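Local atomic coordinates of peptidase M42 (Thaumarchaeota archaeon SCGC AB-539-E09, PDB entry 5DS0), a protein that probably acts as a metal-dependent aminopeptidase of the M42 (TET) family, removing residues from the N-termini of peptides, and carries cobalt in this crystal. Residues M10-E15 against N27-E32; D181-F186 against K334-A339; P230-V235 against E353-F358; G303-N308 against C312-I317. All blocks are in the same frame, centred on the assembly; numbering follows the deposited sequence.

Interaction 1. Residues M10-E15 against N27-E32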
loop_
_atom_site.group_PDB
_atom_site.type_symbol
_atom_site.label_atom_id
_atom_site.label_comp_id
_atom_site.label_asym_id
_atom_site.label_seq_id
_atom_site.Cartn_x
_atom_site.Cartn_y
_atom_site.Cartn_z
HETATM N N MSE C 10 -35.738 -39.380 -4.953
HETATM C CA MSE C 10 -34.519 -38.575 -5.031
HETATM C C MSE C 10 -34.755 -37.380 -5.905
HETATM O O MSE C 10 -34.537 -36.269 -5.486
HETATM C CB MSE C 10 -33.305 -39.379 -5.502
HETATM C CG MSE C 10 -32.040 -38.666 -5.053
HETATM SE SE MSE C 10 -30.385 -39.528 -5.725
HETATM C CE MSE C 10 -30.423 -41.030 -4.452
ATOM N N LYS C 11 -35.208 -37.600 -7.130
ATOM C CA LYS C 11 -35.463 -36.508 -8.073
ATOM C C LYS C 11 -36.394 -35.457 -7.477
ATOM O O LYS C 11 -36.135 -34.268 -7.539
ATOM C CB LYS C 11 -36.061 -37.070 -9.372
ATOM C CG LYS C 11 -36.333 -36.052 -10.459
ATOM C CD LYS C 11 -36.762 -36.759 -11.730
ATOM C CE LYS C 11 -36.475 -35.947 -12.983
ATOM N NZ LYS C 11 -37.483 -34.863 -13.133
ATOM N N THR C 12 -37.485 -35.916 -6.905
ATOM C CA THR C 12 -38.498 -35.026 -6.390
ATOM C C THR C 12 -37.988 -34.178 -5.238
ATOM O O THR C 12 -38.300 -32.988 -5.156
ATOM C CB THR C 12 -39.719 -35.842 -5.963
ATOM O OG1 THR C 12 -40.227 -36.495 -7.121
ATOM C CG2 THR C 12 -40.808 -34.965 -5.393
ATOM N N LEU C 13 -37.222 -34.799 -4.352
ATOM C CA LEU C 13 -36.572 -34.088 -3.253
ATOM C C LEU C 13 -35.615 -32.999 -3.721
ATOM O O LEU C 13 -35.729 -31.853 -3.309
ATOM C CB LEU C 13 -35.764 -35.055 -2.381
ATOM C CG LEU C 13 -36.532 -35.987 -1.451
ATOM C CD1 LEU C 13 -35.562 -36.990 -0.845
ATOM C CD2 LEU C 13 -37.234 -35.199 -0.372
HETATM N N MSE C 14 -34.668 -33.365 -4.576
HETATM C CA MSE C 14 -33.669 -32.413 -5.043
HETATM C C MSE C 14 -34.286 -31.313 -5.874
HETATM O O MSE C 14 -33.682 -30.249 -6.017
HETATM C CB MSE C 14 -32.588 -33.082 -5.889
HETATM C CG MSE C 14 -31.820 -34.220 -5.219
HETATM SE SE MSE C 14 -31.489 -33.958 -3.292
HETATM C CE MSE C 14 -31.670 -35.832 -2.730
ATOM N N GLU C 15 -35.460 -31.557 -6.459
ATOM C CA GLU C 15 -36.116 -30.545 -7.279
ATOM C C GLU C 15 -37.158 -29.728 -6.519
ATOM O O GLU C 15 -37.611 -28.709 -7.004
ATOM C CB GLU C 15 -36.737 -31.182 -8.520
ATOM C CG GLU C 15 -35.709 -31.563 -9.581
ATOM C CD GLU C 15 -36.341 -32.029 -10.880
ATOM O OE1 GLU C 15 -37.574 -32.272 -10.881
ATOM O OE2 GLU C 15 -35.610 -32.159 -11.896
ATOM N N ASN C 27 -41.065 -31.460 3.151
ATOM C CA ASN C 27 -41.443 -32.359 4.223
ATOM C C ASN C 27 -42.765 -33.067 3.941
ATOM O O ASN C 27 -43.017 -34.145 4.454
ATOM C CB ASN C 27 -41.416 -31.608 5.558
ATOM C CG ASN C 27 -40.007 -31.534 6.131
ATOM O OD1 ASN C 27 -39.034 -31.864 5.457
ATOM N ND2 ASN C 27 -39.888 -31.105 7.375
ATOM N N ALA C 28 -43.618 -32.449 3.122
ATOM C CA ALA C 28 -44.841 -33.100 2.636
ATOM C C ALA C 28 -44.483 -34.300 1.766
ATOM O O ALA C 28 -45.105 -35.350 1.857
ATOM C CB ALA C 28 -45.689 -32.112 1.855
ATOM N N ILE C 29 -43.483 -34.125 0.921
ATOM C CA ILE C 29 -43.003 -35.202 0.057
ATOM C C ILE C 29 -42.487 -36.372 0.876
ATOM O O ILE C 29 -42.700 -37.536 0.519
ATOM C CB ILE C 29 -41.886 -34.695 -0.882
ATOM C CG1 ILE C 29 -42.495 -33.818 -1.982
ATOM C CG2 ILE C 29 -41.120 -35.848 -1.503
ATOM C CD1 ILE C 29 -41.561 -32.753 -2.496
ATOM N N CYS C 30 -41.807 -36.049 1.971
ATOM C CA CYS C 30 -41.290 -37.051 2.887
ATOM C C CYS C 30 -42.421 -37.800 3.578
ATOM O O CYS C 30 -42.384 -39.018 3.658
ATOM C CB CYS C 30 -40.364 -36.408 3.930
ATOM S SG CYS C 30 -38.819 -35.749 3.250
ATOM N N LYS C 31 -43.422 -37.081 4.070
ATOM C CA LYS C 31 -44.558 -37.728 4.734
ATOM C C LYS C 31 -45.268 -38.685 3.814
ATOM O O LYS C 31 -45.647 -39.774 4.231
ATOM C CB LYS C 31 -45.573 -36.707 5.240
ATOM C CG LYS C 31 -45.116 -35.992 6.490
ATOM C CD LYS C 31 -46.222 -35.110 7.063
ATOM C CE LYS C 31 -46.024 -33.670 6.634
ATOM N NZ LYS C 31 -47.170 -32.797 6.995
ATOM N N GLU C 32 -45.459 -38.271 2.567
ATOM C CA GLU C 32 -46.184 -39.087 1.606
ATOM C C GLU C 32 -45.434 -40.388 1.291
ATOM O O GLU C 32 -46.028 -41.466 1.298
ATOM C CB GLU C 32 -46.449 -38.312 0.326
ATOM C CG GLU C 32 -47.463 -39.006 -0.566
ATOM C CD GLU C 32 -47.802 -38.211 -1.813
ATOM O OE1 GLU C 32 -47.110 -37.199 -2.092
ATOM O OE2 GLU C 32 -48.771 -38.589 -2.512
#
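Leu13 and Ile29 run alongside one another with opposed directions, and the branch of Leu13 that does the touching is CD2. It touches two neighbours on the facing helix, 4.1 Å from Ile29 CG2 and 4.0 Å from Cys30 SG. This is the closely filled, buried side of the contact. Behind it Cys30 also rests on Met189 of helix 179-197 and on Phe51 of strand 49-53, which places the layer against the body of the domain. The two helices form an antiparallel pair: their segment axes run at 161° and approach to 10.2 Å, a separation spanned by only a few apolar side chains. Toward the solvent side, Thr12 meets Ile29 through its methyl group, with CG2 3.7 Å from Ile29 CD1. The rotation of Thr12 (OG1 beside the backbone N, chi1 -62°) sends CG2 across the gap and turns OG1 back along its own helix, where it bonds to Glu8 O. Both residues of this pair are partly exposed. Further round helix 2-15 the chemistry becomes ionic, with a weak salt bridge one turn long in which Lys11 NZ stands 3.4 Å from Glu15 OE1, while OE2 of the same carboxylate accepts from the backbone N of Phe165.

Interaction 2. Residues D181-F186 against K334-A339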
loop_
_atom_site.group_PDB
_atom_site.type_symbol
_atom_site.label_atom_id
_atom_site.label_comp_id
_atom_site.label_asym_id
_atom_site.label_seq_id
_atom_site.Cartn_x
_atom_site.Cartn_y
_atom_site.Cartn_z
ATOM N N ASP C 181 -29.245 -31.101 2.696
ATOM C CA ASP C 181 -28.946 -32.442 3.192
ATOM C C ASP C 181 -30.126 -33.394 2.934
ATOM O O ASP C 181 -30.472 -34.234 3.764
ATOM C CB ASP C 181 -28.608 -32.366 4.670
ATOM C CG ASP C 181 -28.122 -33.692 5.256
ATOM O OD1 ASP C 181 -27.664 -34.576 4.502
ATOM O OD2 ASP C 181 -28.199 -33.816 6.495
ATOM N N ARG C 182 -30.729 -33.261 1.759
ATOM C CA ARG C 182 -31.847 -34.110 1.386
ATOM C C ARG C 182 -31.351 -35.500 1.059
ATOM O O ARG C 182 -32.100 -36.472 1.210
ATOM C CB ARG C 182 -32.645 -33.498 0.239
ATOM C CG ARG C 182 -33.478 -32.321 0.727
ATOM C CD ARG C 182 -34.145 -31.529 -0.381
ATOM N NE ARG C 182 -34.514 -30.197 0.080
ATOM C CZ ARG C 182 -34.953 -29.212 -0.701
ATOM N NH1 ARG C 182 -35.126 -29.404 -2.001
ATOM N NH2 ARG C 182 -35.232 -28.023 -0.176
ATOM N N ILE C 183 -30.084 -35.620 0.674
ATOM C CA ILE C 183 -29.508 -36.934 0.485
ATOM C C ILE C 183 -29.413 -37.654 1.827
ATOM O O ILE C 183 -29.614 -38.864 1.887
ATOM C CB ILE C 183 -28.136 -36.901 -0.221
ATOM C CG1 ILE C 183 -27.789 -38.278 -0.777
ATOM C CG2 ILE C 183 -27.037 -36.467 0.726
ATOM C CD1 ILE C 183 -28.713 -38.752 -1.895
ATOM N N GLY C 184 -29.135 -36.920 2.900
ATOM C CA GLY C 184 -29.152 -37.502 4.245
ATOM C C GLY C 184 -30.551 -37.936 4.665
ATOM O O GLY C 184 -30.730 -39.006 5.249
ATOM N N ALA C 185 -31.544 -37.114 4.347
ATOM C CA ALA C 185 -32.937 -37.464 4.589
ATOM C C ALA C 185 -33.322 -38.669 3.750
ATOM O O ALA C 185 -34.024 -39.557 4.212
ATOM C CB ALA C 185 -33.831 -36.299 4.240
ATOM N N PHE C 186 -32.834 -38.706 2.515
ATOM C CA PHE C 186 -33.079 -39.830 1.627
ATOM C C PHE C 186 -32.563 -41.129 2.221
ATOM O O PHE C 186 -33.247 -42.142 2.182
ATOM C CB PHE C 186 -32.416 -39.580 0.272
ATOM C CG PHE C 186 -32.529 -40.734 -0.686
ATOM C CD1 PHE C 186 -33.635 -40.860 -1.507
ATOM C CD2 PHE C 186 -31.505 -41.663 -0.786
ATOM C CE1 PHE C 186 -33.732 -41.904 -2.399
ATOM C CE2 PHE C 186 -31.587 -42.708 -1.680
ATOM C CZ PHE C 186 -32.702 -42.829 -2.488
ATOM N N LYS C 334 -23.382 -44.915 -5.467
ATOM C CA LYS C 334 -22.760 -46.019 -4.779
ATOM C C LYS C 334 -22.455 -45.661 -3.322
ATOM O O LYS C 334 -22.746 -46.457 -2.429
ATOM C CB LYS C 334 -21.488 -46.417 -5.499
ATOM C CG LYS C 334 -20.872 -47.694 -4.975
ATOM C CD LYS C 334 -19.469 -47.875 -5.509
ATOM C CE LYS C 334 -18.831 -49.095 -4.872
ATOM N NZ LYS C 334 -17.365 -49.161 -5.155
ATOM N N ASP C 335 -21.865 -44.489 -3.088
ATOM C CA ASP C 335 -21.612 -44.018 -1.721
ATOM C C ASP C 335 -22.915 -43.966 -0.919
ATOM O O ASP C 335 -22.967 -44.382 0.240
ATOM C CB ASP C 335 -21.018 -42.605 -1.717
ATOM C CG ASP C 335 -19.554 -42.544 -2.178
ATOM O OD1 ASP C 335 -18.874 -43.600 -2.238
ATOM O OD2 ASP C 335 -19.083 -41.400 -2.481
ATOM N N THR C 336 -23.963 -43.441 -1.551
ATOM C CA THR C 336 -25.286 -43.323 -0.947
ATOM C C THR C 336 -25.816 -44.696 -0.534
ATOM O O THR C 336 -26.278 -44.890 0.588
ATOM C CB THR C 336 -26.272 -42.680 -1.945
ATOM O OG1 THR C 336 -25.739 -41.432 -2.363
ATOM C CG2 THR C 336 -27.637 -42.448 -1.329
ATOM N N GLU C 337 -25.751 -45.647 -1.455
ATOM C CA GLU C 337 -26.188 -46.996 -1.172
ATOM C C GLU C 337 -25.461 -47.556 0.049
ATOM O O GLU C 337 -26.073 -48.167 0.928
ATOM C CB GLU C 337 -25.964 -47.877 -2.406
ATOM C CG GLU C 337 -26.315 -49.346 -2.222
ATOM C CD GLU C 337 -27.746 -49.576 -1.746
ATOM O OE1 GLU C 337 -28.608 -48.674 -1.954
ATOM O OE2 GLU C 337 -28.022 -50.673 -1.193
ATOM N N ASN C 338 -24.148 -47.375 0.082
ATOM C CA ASN C 338 -23.346 -47.868 1.187
ATOM C C ASN C 338 -23.672 -47.185 2.499
ATOM O O ASN C 338 -23.560 -47.800 3.558
ATOM C CB ASN C 338 -21.854 -47.728 0.882
ATOM C CG ASN C 338 -21.315 -48.885 0.074
ATOM O OD1 ASN C 338 -21.790 -50.015 0.188
ATOM N ND2 ASN C 338 -20.291 -48.622 -0.714
ATOM N N ALA C 339 -24.038 -45.914 2.444
ATOM C CA ALA C 339 -24.459 -45.222 3.657
ATOM C C ALA C 339 -25.734 -45.837 4.190
ATOM O O ALA C 339 -25.892 -46.010 5.393
ATOM C CB ALA C 339 -24.665 -43.745 3.381
#
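Ile183 and Thr336 point their side chains at one another, end to end, joining helix 179-197 to helix 333-349 in the alpha/beta fold of this dinuclear metallopeptidase. The first of these helices starts at the metal centre. Asp181 follows Asp180, a ligand of both cobalt sites, through a cis peptide bond; its OD2 accepts from the backbone N of His66, another metal ligand, and its OD1 lies 3.2 Å from Gly184 N in a weak bond bent to 124°. These two bonds tie its carboxylate to the helix start and to the backbone of His66. Arg182 turns away from helix 333-349, with NE bonded to Thr67 O and NH2 paired with Glu69. Ile183 is the first residue to cross. Its CG1 stands anti to the backbone N (chi1 -162°), carrying CD1 out to 3.9 Å from Thr336 CG2 and 4.0 Å from Thr336 OG1. The ethyl branch therefore spans both arms of the threonine, whose hydroxyl is already bonded to Ser332 O. The same isoleucine packs on Leu331 and Val238, linking the helices to the central sheet. One turn on, the Phe186 side chain runs roughly perpendicular to that of Thr336. The threonine methyl serves both partners, so the meeting is wholly buried and essentially apolar. Thr336 CG2 approaches the ring obliquely, 4.0 Å from both Phe186 CD2 and Phe186 CE2.

Interaction 3. Residues P230-V235 against E353-F358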
loop_
_atom_site.group_PDB
_atom_site.type_symbol
_atom_site.label_atom_id
_atom_site.label_comp_id
_atom_site.label_asym_id
_atom_site.label_seq_id
_atom_site.Cartn_x
_atom_site.Cartn_y
_atom_site.Cartn_z
ATOM N N PRO C 230 -33.353 -38.569 22.725
ATOM C CA PRO C 230 -32.613 -39.705 22.189
ATOM C C PRO C 230 -31.505 -40.200 23.109
ATOM O O PRO C 230 -30.907 -39.406 23.850
ATOM C CB PRO C 230 -32.011 -39.135 20.907
ATOM C CG PRO C 230 -31.768 -37.697 21.230
ATOM C CD PRO C 230 -32.913 -37.296 22.120
ATOM N N ASP C 231 -31.218 -41.497 23.025
ATOM C CA ASP C 231 -30.122 -42.116 23.774
ATOM C C ASP C 231 -28.824 -42.202 22.948
ATOM O O ASP C 231 -27.724 -42.303 23.507
ATOM C CB ASP C 231 -30.542 -43.501 24.256
ATOM C CG ASP C 231 -31.689 -43.444 25.237
ATOM O OD1 ASP C 231 -31.488 -42.915 26.346
ATOM O OD2 ASP C 231 -32.810 -43.899 24.889
ATOM N N VAL C 232 -28.962 -42.196 21.627
ATOM C CA VAL C 232 -27.830 -42.150 20.718
ATOM C C VAL C 232 -28.294 -41.516 19.408
ATOM O O VAL C 232 -29.448 -41.687 19.010
ATOM C CB VAL C 232 -27.254 -43.564 20.467
ATOM C CG1 VAL C 232 -28.336 -44.510 20.008
ATOM C CG2 VAL C 232 -26.130 -43.544 19.446
ATOM N N ALA C 233 -27.394 -40.813 18.722
ATOM C CA ALA C 233 -27.764 -40.122 17.496
ATOM C C ALA C 233 -26.816 -40.385 16.332
ATOM O O ALA C 233 -25.602 -40.326 16.484
ATOM C CB ALA C 233 -27.851 -38.635 17.768
ATOM N N LEU C 234 -27.394 -40.634 15.159
ATOM C CA LEU C 234 -26.640 -40.746 13.918
ATOM C C LEU C 234 -27.074 -39.618 13.008
ATOM O O LEU C 234 -28.174 -39.634 12.487
ATOM C CB LEU C 234 -26.923 -42.059 13.223
ATOM C CG LEU C 234 -26.732 -43.333 14.028
ATOM C CD1 LEU C 234 -27.103 -44.533 13.165
ATOM C CD2 LEU C 234 -25.305 -43.455 14.540
ATOM N N VAL C 235 -26.229 -38.615 12.842
ATOM C CA VAL C 235 -26.561 -37.512 11.975
ATOM C C VAL C 235 -25.985 -37.768 10.604
ATOM O O VAL C 235 -24.817 -38.122 10.466
ATOM C CB VAL C 235 -26.027 -36.202 12.539
ATOM C CG1 VAL C 235 -26.186 -35.088 11.527
ATOM C CG2 VAL C 235 -26.769 -35.868 13.811
ATOM N N GLU C 353 -27.600 -52.409 25.935
ATOM C CA GLU C 353 -26.319 -52.662 26.596
ATOM C C GLU C 353 -25.148 -51.961 25.891
ATOM O O GLU C 353 -24.323 -51.318 26.538
ATOM C CB GLU C 353 -26.076 -54.168 26.706
ATOM C CG GLU C 353 -24.715 -54.541 27.282
ATOM C CD GLU C 353 -24.465 -56.042 27.288
ATOM O OE1 GLU C 353 -25.291 -56.802 26.731
ATOM O OE2 GLU C 353 -23.429 -56.463 27.847
ATOM N N THR C 354 -25.087 -52.092 24.568
ATOM C CA THR C 354 -24.059 -51.434 23.756
ATOM C C THR C 354 -24.082 -49.918 23.942
ATOM O O THR C 354 -23.032 -49.293 24.090
ATOM C CB THR C 354 -24.237 -51.744 22.256
ATOM O OG1 THR C 354 -24.221 -53.159 22.044
ATOM C CG2 THR C 354 -23.126 -51.130 21.438
ATOM N N VAL C 355 -25.283 -49.347 23.941
ATOM C CA VAL C 355 -25.469 -47.908 24.057
ATOM C C VAL C 355 -25.092 -47.366 25.435
ATOM O O VAL C 355 -24.486 -46.295 25.539
ATOM C CB VAL C 355 -26.920 -47.514 23.725
ATOM C CG1 VAL C 355 -27.179 -46.035 23.999
ATOM C CG2 VAL C 355 -27.230 -47.834 22.267
ATOM N N GLU C 356 -25.437 -48.085 26.495
ATOM C CA GLU C 356 -25.009 -47.679 27.831
ATOM C C GLU C 356 -23.486 -47.784 27.962
ATOM O O GLU C 356 -22.877 -47.002 28.696
ATOM C CB GLU C 356 -25.715 -48.498 28.916
ATOM C CG GLU C 356 -27.200 -48.177 29.017
ATOM C CD GLU C 356 -27.938 -48.991 30.070
ATOM O OE1 GLU C 356 -27.610 -50.195 30.257
ATOM O OE2 GLU C 356 -28.873 -48.428 30.698
ATOM N N GLY C 357 -22.878 -48.725 27.233
ATOM C CA GLY C 357 -21.421 -48.879 27.202
ATOM C C GLY C 357 -20.654 -47.727 26.559
ATOM O O GLY C 357 -19.438 -47.652 26.671
ATOM N N PHE C 358 -21.352 -46.842 25.851
ATOM C CA PHE C 358 -20.720 -45.670 25.226
ATOM C C PHE C 358 -20.457 -44.540 26.209
ATOM O O PHE C 358 -19.648 -43.667 25.953
ATOM C CB PHE C 358 -21.611 -45.119 24.112
ATOM C CG PHE C 358 -21.800 -46.047 22.944
ATOM C CD1 PHE C 358 -20.844 -46.999 22.614
ATOM C CD2 PHE C 358 -22.921 -45.922 22.141
ATOM C CE1 PHE C 358 -21.021 -47.823 21.523
ATOM C CE2 PHE C 358 -23.112 -46.749 21.054
ATOM C CZ PHE C 358 -22.157 -47.699 20.746
#
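Val232 and Val355 meet at a slant, the nearest methyls being Val232 CG1 and Val355 CG2 at 4.2 Å. The pair sets the short C-terminal helix 352-356 against the start of strand 232-240, a strand of the central mixed sheet that farther along supplies the metal ligand Glu237. Val355 uses its two branches differently. CG1 is anti to the backbone N (chi1 173°) and meets the residue before the strand, 3.8 Å from Asp231 O and 4.2 Å from Asp231 CB; CG2 takes the valine on the strand itself. The contact consists of methyl groups meeting each other, one backbone oxygen and the CB of Asp231, and both valines are buried.

The next shell fixes the strand end. Asp231 OD2 accepts from the backbone N of Arg60 and forms a salt bridge with Arg58 NE, while Val232 shares backbone hydrogen bonds with Arg60 and Leu62 of the adjoining parallel strand 60-66. Val232 also leans on Leu275 of helix 273-285, as does Phe358, so that helix touches a residue of each segment. The chain end beyond helix 352-356 reaches the subunit interface, where Phe358 O accepts from Arg24 NH2 of the second subunit. Within its own segment the Phe358 ring is turned so that one face lies over Thr354 O, the oxygen standing 3.4 Å above the plane, over the ring centre.

Interaction 4. Residues G303-N308 against C312-I317; sequences GRIHMN and CPSVVI
A local, buried contact with one backbone hydrogen bond ties Ile305 and His306, where a short helix gives way to a turn, to Cys312, just ahead of a sheet strand, and Ser314, its first residue. Cys312 N donates to His306 O at 3.0 Å; the N-H...O angle is 145°, and the donor sits above the carbonyl plane, 48° out of it. A second, weaker link runs the other way, a CA-H...O contact with His306 CA 3.3 Å from Cys312 O. That oxygen also accepts from Ser314 OG at 2.8 Å, and the bond holds the hydroxyl oxygen close to the histidine, 3.4 Å from His306 CB.

These links close the connection from helix 302-305 to strand 314-322, a helix-to-strand passage in which Ile305 to Asn308 form a type I beta turn. The strand then runs parallel to 232-240 in the central sheet, and Ile305 packs over Ala233 and Val235 there.

The remaining contacts are van der Waals: Ile305 CG2 lies 4.0 Å from Ser314 OG, and Cys312 CB is 3.7 Å from Ile305 O. The imidazole takes little part, because the His306 chi1 of 89° folds CG back over its own helix, where ND1 bonds to Ala302 O and Gly303 CA lies at the ring edge, in plane. His306 also packs against Arg219 of the second subunit.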
loop_
_atom_site.group_PDB
_atom_site.type_symbol
_atom_site.label_atom_id
_atom_site.label_comp_id
_atom_site.label_asym_id
_atom_site.label_seq_id
_atom_site.Cartn_x
_atom_site.Cartn_y
_atom_site.Cartn_z
ATOM N N GLY C 303 -24.334 -30.902 16.515
ATOM C CA GLY C 303 -23.900 -29.845 17.405
ATOM C C GLY C 303 -24.912 -29.509 18.478
ATOM O O GLY C 303 -24.520 -29.148 19.589
ATOM N N ARG C 304 -26.199 -29.636 18.147
ATOM C CA ARG C 304 -27.290 -29.409 19.108
ATOM C C ARG C 304 -27.814 -30.684 19.755
ATOM O O ARG C 304 -28.116 -30.704 20.943
ATOM C CB ARG C 304 -28.462 -28.693 18.435
ATOM C CG ARG C 304 -28.221 -27.232 18.134
ATOM C CD ARG C 304 -27.866 -26.397 19.344
ATOM N NE ARG C 304 -28.156 -25.003 19.029
ATOM C CZ ARG C 304 -27.358 -24.183 18.340
ATOM N NH1 ARG C 304 -26.162 -24.593 17.915
ATOM N NH2 ARG C 304 -27.756 -22.926 18.088
ATOM N N ILE C 305 -27.945 -31.735 18.959
ATOM C CA ILE C 305 -28.473 -33.006 19.430
ATOM C C ILE C 305 -27.664 -33.580 20.588
ATOM O O ILE C 305 -28.251 -34.032 21.579
ATOM C CB ILE C 305 -28.534 -34.031 18.283
ATOM C CG1 ILE C 305 -29.675 -33.660 17.330
ATOM C CG2 ILE C 305 -28.754 -35.434 18.818
ATOM C CD1 ILE C 305 -29.579 -34.311 15.969
ATOM N N HIS C 306 -26.330 -33.556 20.471
ATOM C CA HIS C 306 -25.470 -34.200 21.474
ATOM C C HIS C 306 -25.451 -33.446 22.790
ATOM O O HIS C 306 -24.939 -33.950 23.775
ATOM C CB HIS C 306 -24.061 -34.467 20.931
ATOM C CG HIS C 306 -23.073 -33.347 21.125
ATOM N ND1 HIS C 306 -23.077 -32.197 20.364
ATOM C CD2 HIS C 306 -21.995 -33.244 21.944
ATOM C CE1 HIS C 306 -22.069 -31.421 20.727
ATOM N NE2 HIS C 306 -21.394 -32.036 21.682
HETATM N N MSE C 307 -26.034 -32.253 22.794
HETATM C CA MSE C 307 -26.096 -31.391 23.958
HETATM C C MSE C 307 -27.459 -31.391 24.595
HETATM O O MSE C 307 -27.712 -30.645 25.548
HETATM C CB MSE C 307 -25.846 -29.953 23.475
HETATM C CG MSE C 307 -24.987 -29.208 24.473
HETATM SE SE MSE C 307 -23.272 -28.990 23.574
HETATM C CE MSE C 307 -23.701 -27.245 22.730
ATOM N N ASN C 308 -28.351 -32.229 24.087
ATOM C CA ASN C 308 -29.704 -32.325 24.614
ATOM C C ASN C 308 -29.735 -32.915 26.022
ATOM O O ASN C 308 -29.137 -33.963 26.275
ATOM C CB ASN C 308 -30.562 -33.180 23.686
ATOM C CG ASN C 308 -31.991 -33.285 24.153
ATOM O OD1 ASN C 308 -32.417 -34.332 24.622
ATOM N ND2 ASN C 308 -32.730 -32.193 24.053
ATOM N N CYS C 312 -25.984 -36.650 24.699
ATOM C CA CYS C 312 -26.388 -37.773 23.878
ATOM C C CYS C 312 -25.220 -38.149 22.989
ATOM O O CYS C 312 -24.776 -37.325 22.189
ATOM C CB CYS C 312 -27.591 -37.378 23.025
ATOM S SG CYS C 312 -28.030 -38.606 21.791
ATOM N N PRO C 313 -24.700 -39.374 23.124
ATOM C CA PRO C 313 -23.602 -39.776 22.246
ATOM C C PRO C 313 -24.033 -39.722 20.783
ATOM O O PRO C 313 -25.084 -40.249 20.417
ATOM C CB PRO C 313 -23.302 -41.221 22.664
ATOM C CG PRO C 313 -24.031 -41.437 23.928
ATOM C CD PRO C 313 -25.182 -40.485 23.944
ATOM N N SER C 314 -23.224 -39.072 19.954
ATOM C CA SER C 314 -23.588 -38.860 18.563
ATOM C C SER C 314 -22.393 -38.957 17.660
ATOM O O SER C 314 -21.251 -38.801 18.097
ATOM C CB SER C 314 -24.223 -37.481 18.375
ATOM O OG SER C 314 -25.189 -37.234 19.378
ATOM N N VAL C 315 -22.676 -39.213 16.392
ATOM C CA VAL C 315 -21.642 -39.315 15.396
ATOM C C VAL C 315 -22.216 -38.833 14.074
ATOM O O VAL C 315 -23.388 -39.003 13.825
ATOM C CB VAL C 315 -21.119 -40.768 15.333
ATOM C CG1 VAL C 315 -21.951 -41.636 14.405
ATOM C CG2 VAL C 315 -19.666 -40.795 14.930
ATOM N N VAL C 316 -21.392 -38.199 13.247
ATOM C CA VAL C 316 -21.849 -37.754 11.927
ATOM C C VAL C 316 -21.326 -38.673 10.834
ATOM O O VAL C 316 -20.135 -38.939 10.745
ATOM C CB VAL C 316 -21.395 -36.328 11.593
ATOM C CG1 VAL C 316 -21.970 -35.886 10.264
ATOM C CG2 VAL C 316 -21.806 -35.356 12.685
ATOM N N ILE C 317 -22.248 -39.149 10.005
ATOM C CA ILE C 317 -21.924 -40.003 8.878
ATOM C C ILE C 317 -22.268 -39.237 7.621
ATOM O O ILE C 317 -23.346 -38.671 7.532
ATOM C CB ILE C 317 -22.726 -41.295 8.937
ATOM C CG1 ILE C 317 -22.232 -42.134 10.114
ATOM C CG2 ILE C 317 -22.573 -42.070 7.642
ATOM C CD1 ILE C 317 -23.155 -43.265 10.524
#

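Interactions 1 and 2 both pair helices, and helix 2-15 of interaction 1 packs on helix 179-197 of interaction 2: Arg182 NH1 meets Leu13 O at 2.8 Å, selenomethionine Met10 packs on Phe186, and selenomethionine Met14 on Arg182 and Ile183. Interaction 2 is buried near the metals, whereas interaction 1 is partly exposed and has an ionic outer side. Interactions 3 and 4, both buried, instead hold adjacent parallel strands, 232-240 and 314-322, joined by the bond of Ile317 N to Val235 O, and both also touch the second subunit. Interaction 3 meets largely through valine methyls, as interaction 2 does through aliphatic groups and a ring; interaction 4, closing a short turn, is the only one with a hydrogen bond between its segments.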